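Importin subunit beta-1 (Saccharomyces cerevisiae, PDB 5OWU) carries proteins into the nucleus as the importin beta partner of importin alpha, the subunit that recognises classical nuclear localization signals in cargo. Local coordinates at residues 416-420 against 431-435. Sequence-based numbering, arbitrary orientation.
Sequences ILNLM and TAWCI
Thr431 OG1 lies 3.4 Å from Leu419 CB and close to Leu419 CD1, yet its polar needs are met within its own helix, by a hydrogen bond to the carbonyl oxygen of Val427. With its hydroxyl bonded to the carbonyl one turn back, a common way for a helix to bury a threonine, the residue can offer its methyl to the neighbouring segment. This methyl, placed anti to the backbone N by a chi1 of -63° for OG1, reaches across to the opposing helix, where CG2 comes within 3.1 Å of Ile416 O, a close methyl-to-carbonyl approach. The same methyl also lies 3.5 Å from Met420 SD and packs on Ile416 CG2, the threonine and isoleucine side chains running past each other in opposite directions. Met420 sets CG beside its backbone N and then bends at both chi2 (-66°) and chi3 (-70°), which folds the thioether over the start of 431-435: SD passes 3.5 Å from Ala432 N and CE ends against Ala432 CB. An alanine at Met420 would lack CG, SD and CE, and would probably open a gap beside the Thr431 methyl and deprive Ala432 CB of its methionine contact, leaving Ile435 CD1 with less to pack on. One turn along, Ile435 continues the contact, with CD1 3.8 Å from Met420 CG and near Leu417 CD2, whose side chain meets it at about a right angle, while CG1 rests on Ile416 CG2. The other branch of Ile416 ends at CD1, 4.1 Å from Cys434 SG. Helix 383-395 adds Val390 and Phe393 to this core, and helices 452-463 and 467-484 close in through Ala458 and Cys473. Such apolar packing between helices 402-418 and 425-442 is characteristic of the paired helices of a HEAT repeat, here HEAT 10 of the importin beta solenoid.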
ATOM      1  N   ILE A 416       1.910   4.430 -34.817  1.00 24.63           N
ATOM      2  CA  ILE A 416       1.415   4.847 -33.506  1.00 29.58           C
ATOM      3  C   ILE A 416       1.163   6.349 -33.491  1.00 28.20           C
ATOM      4  O   ILE A 416       0.119   6.815 -33.018  1.00 35.24           O
ATOM      5  CB  ILE A 416       2.394   4.424 -32.396  1.00 28.49           C
ATOM      6  CG1 ILE A 416       2.356   2.908 -32.221  1.00 30.95           C
ATOM      7  CG2 ILE A 416       2.048   5.104 -31.061  1.00 37.90           C
ATOM      8  CD1 ILE A 416       3.446   2.364 -31.307  1.00 31.82           C
ATOM      9  N   LEU A 417       2.119   7.131 -34.000  1.00 26.67           N
ATOM     10  CA  LEU A 417       1.924   8.572 -34.090  1.00 27.46           C
ATOM     11  C   LEU A 417       0.730   8.900 -34.973  1.00 31.04           C
ATOM     12  O   LEU A 417       0.011   9.871 -34.721  1.00 33.41           O
ATOM     13  CB  LEU A 417       3.183   9.245 -34.634  1.00 35.81           C
ATOM     14  CG  LEU A 417       4.439   9.212 -33.765  1.00 35.52           C
ATOM     15  CD1 LEU A 417       5.621   9.803 -34.522  1.00 38.38           C
ATOM     16  CD2 LEU A 417       4.211   9.963 -32.464  1.00 44.20           C
ATOM     17  N   ASN A 418       0.506   8.105 -36.024  1.00 28.48           N
ATOM     18  CA  ASN A 418      -0.653   8.343 -36.874  1.00 29.52           C
ATOM     19  C   ASN A 418      -1.944   8.121 -36.101  1.00 36.08           C
ATOM     20  O   ASN A 418      -2.931   8.836 -36.316  1.00 27.52           O
ATOM     21  CB  ASN A 418      -0.606   7.442 -38.109  1.00 28.66           C
ATOM     22  CG  ASN A 418      -1.827   7.605 -38.991  1.00 45.38           C
ATOM     23  OD1 ASN A 418      -2.057   8.672 -39.557  1.00 39.49           O
ATOM     24  ND2 ASN A 418      -2.617   6.545 -39.115  1.00 44.10           N
ATOM     25  N   LEU A 419      -1.955   7.149 -35.182  1.00 30.28           N
ATOM     26  CA  LEU A 419      -3.171   6.937 -34.402  1.00 28.39           C
ATOM     27  C   LEU A 419      -3.515   8.097 -33.472  1.00 29.90           C
ATOM     28  O   LEU A 419      -4.626   8.121 -32.935  1.00 25.69           O
ATOM     29  CB  LEU A 419      -3.071   5.656 -33.575  1.00 31.08           C
ATOM     30  CG  LEU A 419      -3.229   4.349 -34.349  1.00 30.80           C
ATOM     31  CD1 LEU A 419      -3.063   3.189 -33.401  1.00 44.72           C
ATOM     32  CD2 LEU A 419      -4.577   4.258 -35.047  1.00 33.46           C
ATOM     33  N   MET A 420      -2.608   9.051 -33.251  1.00 29.87           N
ATOM     34  CA  MET A 420      -2.989  10.224 -32.462  1.00 30.79           C
ATOM     35  C   MET A 420      -3.996  11.104 -33.192  1.00 35.45           C
ATOM     36  O   MET A 420      -4.634  11.957 -32.565  1.00 31.40           O
ATOM     37  CB  MET A 420      -1.759  11.051 -32.086  1.00 24.92           C
ATOM     38  CG  MET A 420      -0.863  10.392 -31.046  1.00 32.87           C
ATOM     39  SD  MET A 420      -1.637  10.201 -29.413  1.00 30.90           S
ATOM     40  CE  MET A 420      -1.719  11.895 -28.824  1.00 36.41           C
ATOM     41  N   THR A 431      -3.387   5.555 -27.325  1.00 29.47           N
ATOM     42  CA  THR A 431      -2.181   5.851 -28.096  1.00 28.65           C
ATOM     43  C   THR A 431      -1.270   6.819 -27.351  1.00 25.16           C
ATOM     44  O   THR A 431      -0.045   6.638 -27.325  1.00 27.24           O
ATOM     45  CB  THR A 431      -2.571   6.421 -29.463  1.00 32.65           C
ATOM     46  OG1 THR A 431      -3.311   5.434 -30.193  1.00 27.41           O
ATOM     47  CG2 THR A 431      -1.328   6.834 -30.280  1.00 27.33           C
ATOM     48  N   ALA A 432      -1.844   7.865 -26.751  1.00 22.78           N
ATOM     49  CA  ALA A 432      -1.038   8.771 -25.936  1.00 25.78           C
ATOM     50  C   ALA A 432      -0.369   8.013 -24.797  1.00 23.30           C
ATOM     51  O   ALA A 432       0.830   8.190 -24.527  1.00 23.63           O
ATOM     52  CB  ALA A 432      -1.903   9.909 -25.387  1.00 28.61           C
ATOM     53  N   TRP A 433      -1.140   7.166 -24.106  1.00 23.34           N
ATOM     54  CA  TRP A 433      -0.547   6.313 -23.077  1.00 23.89           C
ATOM     55  C   TRP A 433       0.590   5.465 -23.644  1.00 27.67           C
ATOM     56  O   TRP A 433       1.659   5.349 -23.034  1.00 27.33           O
ATOM     57  CB  TRP A 433      -1.629   5.425 -22.465  1.00 23.94           C
ATOM     58  CG  TRP A 433      -1.122   4.359 -21.544  1.00 28.83           C
ATOM     59  CD1 TRP A 433      -0.817   4.494 -20.217  1.00 28.54           C
ATOM     60  CD2 TRP A 433      -0.870   2.984 -21.873  1.00 24.32           C
ATOM     61  NE1 TRP A 433      -0.395   3.293 -19.703  1.00 28.18           N
ATOM     62  CE2 TRP A 433      -0.420   2.348 -20.695  1.00 27.92           C
ATOM     63  CE3 TRP A 433      -0.983   2.229 -23.045  1.00 29.68           C
ATOM     64  CZ2 TRP A 433      -0.085   0.998 -20.655  1.00 26.01           C
ATOM     65  CZ3 TRP A 433      -0.651   0.887 -23.004  1.00 26.78           C
ATOM     66  CH2 TRP A 433      -0.206   0.284 -21.820  1.00 22.16           C
ATOM     67  N   CYS A 434       0.376   4.865 -24.813  1.00 22.35           N
ATOM     68  CA  CYS A 434       1.385   3.997 -25.408  1.00 21.85           C
ATOM     69  C   CYS A 434       2.670   4.760 -25.685  1.00 24.68           C
ATOM     70  O   CYS A 434       3.775   4.235 -25.484  1.00 23.45           O
ATOM     71  CB  CYS A 434       0.834   3.385 -26.698  1.00 25.11           C
ATOM     72  SG  CYS A 434       1.944   2.236 -27.486  1.00 25.77           S
ATOM     73  N   ILE A 435       2.547   6.007 -26.138  1.00 24.14           N
ATOM     74  CA  ILE A 435       3.732   6.824 -26.366  1.00 25.44           C
ATOM     75  C   ILE A 435       4.443   7.072 -25.048  1.00 27.29           C
ATOM     76  O   ILE A 435       5.680   7.043 -24.979  1.00 21.87           O
ATOM     77  CB  ILE A 435       3.347   8.136 -27.078  1.00 22.87           C
ATOM     78  CG1 ILE A 435       2.801   7.808 -28.478  1.00 26.49           C
ATOM     79  CG2 ILE A 435       4.540   9.070 -27.189  1.00 27.87           C
ATOM     80  CD1 ILE A 435       2.169   8.970 -29.188  1.00 28.57           C
TER